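Local coordinates for uncharacterized protein (Methanosarcina mazei, PDB 3R6A) that is of unknown function but belongs to the glyoxalase/bleomycin resistance protein/dioxygenase superfamily and is built as a dimer of mixed alpha-beta subunits, at residues N86-R92 with M103-S108; T67-V73 with V112-H118; L9-A15 with T50-G56. All coordinates share one frame. Residues are numbered along the deposited sequence.

Contact 1. Residues N86-R92 with M103-S108; sequences NGAEIIR and MTVRHS
I90 lays its CD1 against V105 CG2 at 3.5 Å and reaches M103 SE (selenomethionine) at 4.3 Å; with chi1 and chi2 both m, its tip swings toward 103-108. Just before the strand, A88 CB meets V105 CG1 at 3.8 Å. Strands 89-91 and 103-106 run antiparallel, axes 4.6 Å apart at closest and directions 138° apart. E89 and R106 form a hydrogen-bonded pair, E89 N to R106 O 2.9 Å and R106 N to E89 O 2.8 Å; I90 and V105 follow as a non-hydrogen-bonded pair, CA atoms 4.5 Å apart. Then the register slips by one. I91 (phi/psi -97/-13) and R92 (-151/133) both face T104, the classic beta bulge: T104 O accepts I91 N at 3.0 Å and R92 N at 3.2 Å, while T104 N donates to R92 O at 2.9 Å. This belongs to the beta hairpin of strands 89-97 and 100-106 at one margin of the sheet, L83 of helix 76-84 touching A88, M103 and H107. An ideal CB at G87 (phi 74°) would come 3.3 Å from S108 CB, leaving little room for one. Water 1 bridges N86 O (3.1 Å) to S108 N (2.7 Å).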
# COMPACT_ATOMS: atom_id res chain seq x y z
N ASN B 86 5.64 -20.85 7.72
CA ASN B 86 5.58 -20.70 6.27
C ASN B 86 6.73 -19.90 5.65
O ASN B 86 6.52 -19.12 4.72
CB ASN B 86 4.23 -20.12 5.88
CG ASN B 86 3.11 -21.15 5.95
OD1 ASN B 86 2.96 -21.98 5.05
ND2 ASN B 86 2.34 -21.12 7.03
N GLY B 87 7.93 -20.10 6.18
CA GLY B 87 9.11 -19.44 5.65
C GLY B 87 9.33 -17.96 5.92
O GLY B 87 10.22 -17.35 5.31
N ALA B 88 8.55 -17.38 6.81
CA ALA B 88 8.70 -15.96 7.12
C ALA B 88 9.56 -15.75 8.37
O ALA B 88 9.62 -16.62 9.25
CB ALA B 88 7.34 -15.32 7.32
N GLU B 89 10.24 -14.61 8.43
CA GLU B 89 11.09 -14.27 9.56
C GLU B 89 10.50 -13.08 10.33
O GLU B 89 10.21 -12.05 9.73
CB GLU B 89 12.49 -13.89 9.07
CG GLU B 89 13.21 -14.98 8.29
CD GLU B 89 13.89 -15.99 9.19
OE1 GLU B 89 13.22 -16.57 10.07
OE2 GLU B 89 15.11 -16.21 9.01
N ILE B 90 10.31 -13.24 11.63
CA ILE B 90 9.79 -12.14 12.44
C ILE B 90 11.02 -11.32 12.80
O ILE B 90 11.85 -11.77 13.59
CB ILE B 90 9.12 -12.64 13.73
CG1 ILE B 90 8.10 -13.74 13.40
CG2 ILE B 90 8.45 -11.48 14.45
CD1 ILE B 90 7.00 -13.29 12.46
N ILE B 91 11.15 -10.12 12.23
CA ILE B 91 12.32 -9.29 12.49
C ILE B 91 12.18 -8.21 13.56
O ILE B 91 13.19 -7.64 13.99
CB ILE B 91 12.84 -8.66 11.17
CG1 ILE B 91 11.76 -7.77 10.55
CG2 ILE B 91 13.23 -9.76 10.18
CD1 ILE B 91 12.18 -7.16 9.23
N ARG B 92 10.96 -7.92 13.99
CA ARG B 92 10.72 -6.92 15.04
C ARG B 92 9.45 -7.28 15.79
O ARG B 92 8.43 -7.57 15.17
CB ARG B 92 10.51 -5.52 14.45
CG ARG B 92 11.72 -4.86 13.85
CD ARG B 92 11.39 -3.41 13.54
NE ARG B 92 11.04 -2.67 14.74
CZ ARG B 92 11.86 -2.47 15.77
NH1 ARG B 92 13.09 -2.96 15.75
NH2 ARG B 92 11.45 -1.77 16.83
N MSE B 103 4.42 -5.88 14.92
CA MSE B 103 5.57 -6.71 14.61
C MSE B 103 5.87 -6.48 13.14
O MSE B 103 4.97 -6.16 12.36
CB MSE B 103 5.32 -8.20 14.88
CG MSE B 103 4.28 -8.85 14.00
SE MSE B 103 4.17 -10.76 14.38
CE MSE B 103 2.84 -11.24 13.06
N THR B 104 7.13 -6.61 12.77
CA THR B 104 7.53 -6.43 11.38
C THR B 104 8.04 -7.78 10.92
O THR B 104 8.79 -8.45 11.63
CB THR B 104 8.60 -5.34 11.24
OG1 THR B 104 8.05 -4.09 11.67
CG2 THR B 104 9.05 -5.21 9.79
N VAL B 105 7.62 -8.18 9.73
CA VAL B 105 7.97 -9.50 9.22
C VAL B 105 8.53 -9.50 7.82
O VAL B 105 8.09 -8.74 6.97
CB VAL B 105 6.70 -10.39 9.21
CG1 VAL B 105 7.02 -11.78 8.66
CG2 VAL B 105 6.12 -10.48 10.61
N ARG B 106 9.53 -10.36 7.59
CA ARG B 106 10.09 -10.49 6.25
C ARG B 106 9.54 -11.80 5.69
O ARG B 106 9.89 -12.88 6.17
CB ARG B 106 11.62 -10.55 6.27
CG ARG B 106 12.24 -10.70 4.87
CD ARG B 106 13.76 -10.81 4.92
NE ARG B 106 14.37 -10.80 3.59
CZ ARG B 106 14.41 -11.84 2.76
NH1 ARG B 106 13.88 -13.00 3.10
NH2 ARG B 106 14.99 -11.71 1.57
N HIS B 107 8.66 -11.69 4.70
CA HIS B 107 8.09 -12.87 4.07
C HIS B 107 9.19 -13.57 3.28
O HIS B 107 10.18 -12.95 2.90
CB HIS B 107 6.97 -12.46 3.12
CG HIS B 107 5.74 -11.95 3.81
ND1 HIS B 107 4.69 -11.38 3.12
CD2 HIS B 107 5.39 -11.93 5.12
CE1 HIS B 107 3.74 -11.04 3.98
NE2 HIS B 107 4.14 -11.37 5.19
N SER B 108 9.00 -14.86 3.03
CA SER B 108 9.98 -15.65 2.27
C SER B 108 10.32 -14.98 0.94
O SER B 108 11.47 -15.02 0.50
CB SER B 108 9.43 -17.05 2.02
OG SER B 108 10.35 -17.83 1.29
O HOH W 1 6.74 -16.16 3.90

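Contact 2. Residues T67-V73 with V112-H118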
# COMPACT_ATOMS: atom_id res chain seq x y z
N THR B 67 9.38 -0.96 4.64
CA THR B 67 8.16 -1.74 4.85
C THR B 67 7.21 -1.47 3.68
O THR B 67 6.83 -0.33 3.44
CB THR B 67 7.49 -1.35 6.18
OG1 THR B 67 8.37 -1.66 7.26
CG2 THR B 67 6.19 -2.13 6.36
N GLN B 68 6.84 -2.54 2.97
CA GLN B 68 5.96 -2.45 1.81
C GLN B 68 4.53 -2.01 2.12
O GLN B 68 3.93 -1.21 1.39
CB GLN B 68 5.91 -3.80 1.09
CG GLN B 68 7.28 -4.41 0.77
CD GLN B 68 8.10 -3.54 -0.15
OE1 GLN B 68 7.65 -3.17 -1.23
NE2 GLN B 68 9.32 -3.22 0.27
N ALA B 69 3.97 -2.55 3.20
CA ALA B 69 2.60 -2.23 3.58
C ALA B 69 2.33 -2.63 5.02
O ALA B 69 3.16 -3.28 5.65
CB ALA B 69 1.63 -2.96 2.66
N THR B 70 1.17 -2.23 5.52
CA THR B 70 0.78 -2.53 6.89
C THR B 70 -0.53 -3.32 6.88
O THR B 70 -1.50 -2.93 6.23
CB THR B 70 0.61 -1.23 7.69
OG1 THR B 70 1.89 -0.60 7.83
CG2 THR B 70 0.01 -1.50 9.06
N PHE B 71 -0.53 -4.45 7.59
CA PHE B 71 -1.72 -5.29 7.68
C PHE B 71 -2.31 -5.15 9.07
O PHE B 71 -1.66 -5.50 10.05
CB PHE B 71 -1.38 -6.77 7.47
CG PHE B 71 -0.95 -7.14 6.08
CD1 PHE B 71 -0.84 -6.19 5.07
CD2 PHE B 71 -0.64 -8.47 5.78
CE1 PHE B 71 -0.43 -6.55 3.79
CE2 PHE B 71 -0.23 -8.84 4.50
CZ PHE B 71 -0.12 -7.88 3.51
N LEU B 72 -3.53 -4.64 9.15
CA LEU B 72 -4.22 -4.53 10.44
C LEU B 72 -4.89 -5.89 10.59
O LEU B 72 -5.64 -6.32 9.72
CB LEU B 72 -5.27 -3.41 10.39
CG LEU B 72 -6.16 -3.19 11.61
CD1 LEU B 72 -5.33 -2.93 12.86
CD2 LEU B 72 -7.07 -2.00 11.33
N VAL B 73 -4.60 -6.58 11.69
CA VAL B 73 -5.14 -7.91 11.92
C VAL B 73 -5.86 -8.06 13.25
O VAL B 73 -5.70 -7.24 14.15
CB VAL B 73 -4.02 -8.98 11.84
CG1 VAL B 73 -3.29 -8.87 10.51
CG2 VAL B 73 -3.03 -8.79 12.99
N VAL B 112 8.60 -7.01 3.10
CA VAL B 112 8.63 -6.63 4.51
C VAL B 112 7.27 -6.01 4.84
O VAL B 112 6.89 -5.00 4.27
CB VAL B 112 9.74 -5.61 4.80
CG1 VAL B 112 9.68 -5.17 6.26
CG2 VAL B 112 11.10 -6.25 4.50
N ILE B 113 6.56 -6.64 5.77
CA ILE B 113 5.22 -6.18 6.14
C ILE B 113 5.09 -5.91 7.63
O ILE B 113 5.62 -6.66 8.46
CB ILE B 113 4.17 -7.25 5.76
CG1 ILE B 113 4.22 -7.53 4.26
CG2 ILE B 113 2.78 -6.80 6.23
CD1 ILE B 113 3.79 -6.36 3.38
N GLU B 114 4.39 -4.84 7.97
CA GLU B 114 4.16 -4.51 9.37
C GLU B 114 2.77 -5.03 9.72
O GLU B 114 1.79 -4.69 9.06
CB GLU B 114 4.20 -3.00 9.61
CG GLU B 114 3.79 -2.62 11.02
CD GLU B 114 3.67 -1.12 11.21
OE1 GLU B 114 3.17 -0.45 10.28
OE2 GLU B 114 4.06 -0.63 12.29
N TYR B 115 2.70 -5.89 10.74
CA TYR B 115 1.42 -6.43 11.20
C TYR B 115 1.04 -5.68 12.46
O TYR B 115 1.83 -5.58 13.40
CB TYR B 115 1.56 -7.93 11.50
CG TYR B 115 1.66 -8.79 10.26
CD1 TYR B 115 0.56 -9.51 9.80
CD2 TYR B 115 2.85 -8.88 9.55
CE1 TYR B 115 0.64 -10.30 8.66
CE2 TYR B 115 2.95 -9.67 8.41
CZ TYR B 115 1.84 -10.39 7.98
OH TYR B 115 1.94 -11.21 6.88
N VAL B 116 -0.18 -5.15 12.49
CA VAL B 116 -0.63 -4.38 13.64
C VAL B 116 -1.93 -4.92 14.22
O VAL B 116 -2.82 -5.34 13.49
CB VAL B 116 -0.84 -2.91 13.26
CG1 VAL B 116 -1.27 -2.10 14.48
CG2 VAL B 116 0.45 -2.34 12.67
N GLU B 117 -2.03 -4.89 15.54
CA GLU B 117 -3.22 -5.33 16.25
C GLU B 117 -3.63 -4.15 17.12
O GLU B 117 -2.85 -3.68 17.94
CB GLU B 117 -2.90 -6.54 17.13
CG GLU B 117 -4.11 -7.14 17.83
CD GLU B 117 -3.72 -8.24 18.80
OE1 GLU B 117 -3.15 -9.26 18.36
OE2 GLU B 117 -3.98 -8.08 20.01
N HIS B 118 -4.85 -3.67 16.93
CA HIS B 118 -5.35 -2.54 17.72
C HIS B 118 -6.05 -3.02 18.98
O HIS B 118 -6.80 -4.00 18.96
CB HIS B 118 -6.31 -1.70 16.87
CG HIS B 118 -5.63 -0.83 15.86
ND1 HIS B 118 -6.30 -0.25 14.81
CD2 HIS B 118 -4.34 -0.43 15.75
CE1 HIS B 118 -5.46 0.48 14.09
NE2 HIS B 118 -4.26 0.39 14.64
O HOH W 2 -6.66 -5.15 15.45
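Strands 69-73 and 112-118, axes 4.7 Å apart at closest and directions 28° apart, pair in parallel as first and last strands of a beta-alpha-beta-beta-beta module, as in the glyoxalase fold. Five backbone hydrogen bonds link the segments: Q68 N-V112 O, F71 N-E114 O and V73 N-V116 O (each 2.8 Å), V116 N-F71 O (2.9 Å) and E114 N-A69 O (3.1 Å); alternate groups bond to strands 5-14 and 100-106. Buried A69 N has no partner in the model; V112 O takes Q68 N. Water 2 donates to V73 O (2.6 Å) and accepts from H118 N (2.8 Å). T70 OG1 donates to E114 OE1 (2.8 Å); R11 salt-bridges E114 and hydrogen-bonds T70. The face of A69, F71, I113 and Y115 is largely apolar: I113 CG2 makes a CH-pi contact 3.7 Å from the F71 centroid, and F71's edge meets Y115's face. Y115 OH is hydrogen-bonded to H107 NE2, E117 OE1 to L76 N. Helix 76-84 packs on V73 and Y115; L12 and I51 of the second subunit reach I113 and F71.

Contact 3. Residues L9-A15 with T50-G56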
# COMPACT_ATOMS: atom_id res chain seq x y z
N LEU B 9 -3.25 -1.58 4.69
CA LEU B 9 -2.96 -0.16 4.57
C LEU B 9 -1.75 0.14 3.70
O LEU B 9 -0.67 -0.42 3.91
CB LEU B 9 -2.76 0.43 5.97
CG LEU B 9 -3.91 0.15 6.93
CD1 LEU B 9 -3.54 0.60 8.34
CD2 LEU B 9 -5.17 0.87 6.45
N SER B 10 -1.94 1.02 2.72
CA SER B 10 -0.87 1.43 1.82
C SER B 10 -0.13 2.59 2.47
O SER B 10 -0.75 3.49 3.04
CB SER B 10 -1.45 1.85 0.47
OG SER B 10 -2.18 0.78 -0.10
N ARG B 11 1.19 2.58 2.35
CA ARG B 11 2.03 3.59 2.98
C ARG B 11 2.58 4.65 2.04
O ARG B 11 3.13 4.33 0.99
CB ARG B 11 3.19 2.90 3.69
CG ARG B 11 2.77 1.90 4.75
CD ARG B 11 3.85 0.84 4.97
NE ARG B 11 5.08 1.37 5.58
CZ ARG B 11 5.28 1.48 6.88
NH1 ARG B 11 4.34 1.11 7.75
NH2 ARG B 11 6.44 1.94 7.34
N LEU B 12 2.44 5.91 2.44
CA LEU B 12 2.97 7.03 1.67
C LEU B 12 3.87 7.79 2.64
O LEU B 12 3.58 7.90 3.83
CB LEU B 12 1.85 7.94 1.15
CG LEU B 12 0.88 7.34 0.13
CD1 LEU B 12 -0.04 8.43 -0.40
CD2 LEU B 12 1.65 6.69 -1.01
N TYR B 13 4.97 8.32 2.11
CA TYR B 13 5.96 9.04 2.90
C TYR B 13 6.05 10.48 2.43
O TYR B 13 6.32 10.75 1.26
CB TYR B 13 7.31 8.34 2.75
CG TYR B 13 7.19 6.85 2.94
CD1 TYR B 13 7.33 6.27 4.20
CD2 TYR B 13 6.88 6.02 1.86
CE1 TYR B 13 7.16 4.90 4.38
CE2 TYR B 13 6.71 4.65 2.04
CZ TYR B 13 6.85 4.10 3.30
OH TYR B 13 6.68 2.75 3.47
N VAL B 14 5.84 11.40 3.37
CA VAL B 14 5.87 12.82 3.05
C VAL B 14 6.69 13.61 4.07
O VAL B 14 6.98 13.12 5.16
CB VAL B 14 4.43 13.39 3.01
CG1 VAL B 14 3.62 12.64 1.95
CG2 VAL B 14 3.78 13.26 4.38
N ALA B 15 7.05 14.83 3.71
CA ALA B 15 7.85 15.69 4.58
C ALA B 15 7.00 16.26 5.72
O ALA B 15 7.45 16.32 6.86
CB ALA B 15 8.47 16.82 3.77
N THR B 50 -7.72 4.08 3.53
CA THR B 50 -6.80 2.98 3.83
C THR B 50 -5.35 3.35 3.54
O THR B 50 -4.51 2.49 3.28
CB THR B 50 -7.15 1.68 3.05
OG1 THR B 50 -7.13 1.93 1.64
CG2 THR B 50 -8.54 1.20 3.44
N ILE B 51 -5.06 4.64 3.61
CA ILE B 51 -3.71 5.13 3.38
C ILE B 51 -3.09 5.57 4.70
O ILE B 51 -3.71 6.28 5.48
CB ILE B 51 -3.71 6.35 2.44
CG1 ILE B 51 -4.17 5.93 1.05
CG2 ILE B 51 -2.31 6.95 2.37
CD1 ILE B 51 -4.27 7.07 0.08
N LEU B 52 -1.85 5.15 4.94
CA LEU B 52 -1.13 5.55 6.14
C LEU B 52 -0.12 6.57 5.66
O LEU B 52 0.74 6.26 4.84
CB LEU B 52 -0.38 4.37 6.77
CG LEU B 52 -1.16 3.35 7.61
CD1 LEU B 52 -0.21 2.25 8.08
CD2 LEU B 52 -1.78 4.04 8.81
N LEU B 53 -0.24 7.80 6.16
CA LEU B 53 0.69 8.87 5.82
C LEU B 53 1.74 8.97 6.91
O LEU B 53 1.41 9.20 8.08
CB LEU B 53 -0.05 10.21 5.69
CG LEU B 53 -0.96 10.42 4.49
CD1 LEU B 53 -1.69 11.76 4.64
CD2 LEU B 53 -0.14 10.40 3.20
N ILE B 54 3.00 8.77 6.53
CA ILE B 54 4.12 8.82 7.47
C ILE B 54 4.93 10.06 7.10
O ILE B 54 5.45 10.15 5.99
CB ILE B 54 4.98 7.56 7.34
CG1 ILE B 54 4.09 6.32 7.54
CG2 ILE B 54 6.12 7.58 8.35
CD1 ILE B 54 4.79 5.01 7.26
N ALA B 55 5.04 11.01 8.03
CA ALA B 55 5.76 12.25 7.77
C ALA B 55 7.00 12.45 8.62
O ALA B 55 7.03 12.08 9.79
CB ALA B 55 4.81 13.44 7.96
N GLY B 56 8.02 13.04 8.01
CA GLY B 56 9.27 13.29 8.71
C GLY B 56 10.37 13.63 7.72
O GLY B 56 10.14 13.64 6.51
O HOH W 3 -4.84 0.36 1.04
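Parallel and in unbroken register from S10-I51 to V14-A55, strands 9-14 and 51-55 approach to 4.6 Å between axes, their directions 27° apart. Six backbone hydrogen bonds, from S10 N to T50 O (3.0 Å) through to G56 N to V14 O (3.0 Å), fix the spacing into which the side chains fit. On the face carrying R11, Y13, L52 and I54, I54 is the main bump: its CD1 sits against the notch formed by R11 and Y13, 3.5 Å from R11 NH2 over the guanidinium face and 3.7 Å from Y13 CE1. R11 NE donates to Y13 OH at 3.0 Å, tying the notch together. L9 CD1 rests 3.7 Å from L52 CG. On the opposite face L12 touches two neighbours, its CD1 3.9 Å from I51 CG2 and its CB 3.8 Å from L53 CD2. Farther along, V14 CG2 packs 3.7 Å from A55 CB, over the short alanine. Helix 17-27 covers L12, L53 and A55. The two are first and last strands of the N-terminal beta-alpha-beta-beta-beta module, paired in parallel as in this superfamily. Side chains meet mostly through apolar contacts, and direct hydrogen bonds across the strands are all backbone. Water 3 links S10 OG (2.9 Å) to T50 OG1 (2.8 Å), S10 also bonding S10 of the second subunit; a salt bridge to E114 answers the R11 charge, T70 OG1 and F64 O taking hydrogen bonds.

Overall arrangement
All three contacts are neighbouring-strand pairings in one mixed sheet. The centre of contact 2 lies about 5 Å from the chain's centre, that of contact 3 about 9 Å and that of contact 1 about 15 Å, with 1 and 3 on opposite sides. Contact 1, antiparallel and bulged, is the most exposed, with E89, R92 and R106 at the surface. Contact 2 sets the polar T70-E114 pair, joined by R11 of contact 3, against an aromatic face; contact 3, the most buried, is mainly aliphatic. Contacts 2 and 3 meet where T70 O lies 2.7 Å from L9 N. Contact 1 joins contact 2 through M103 O and Y115 N, 2.8 Å apart, but does not touch contact 3. Each also reaches the second subunit.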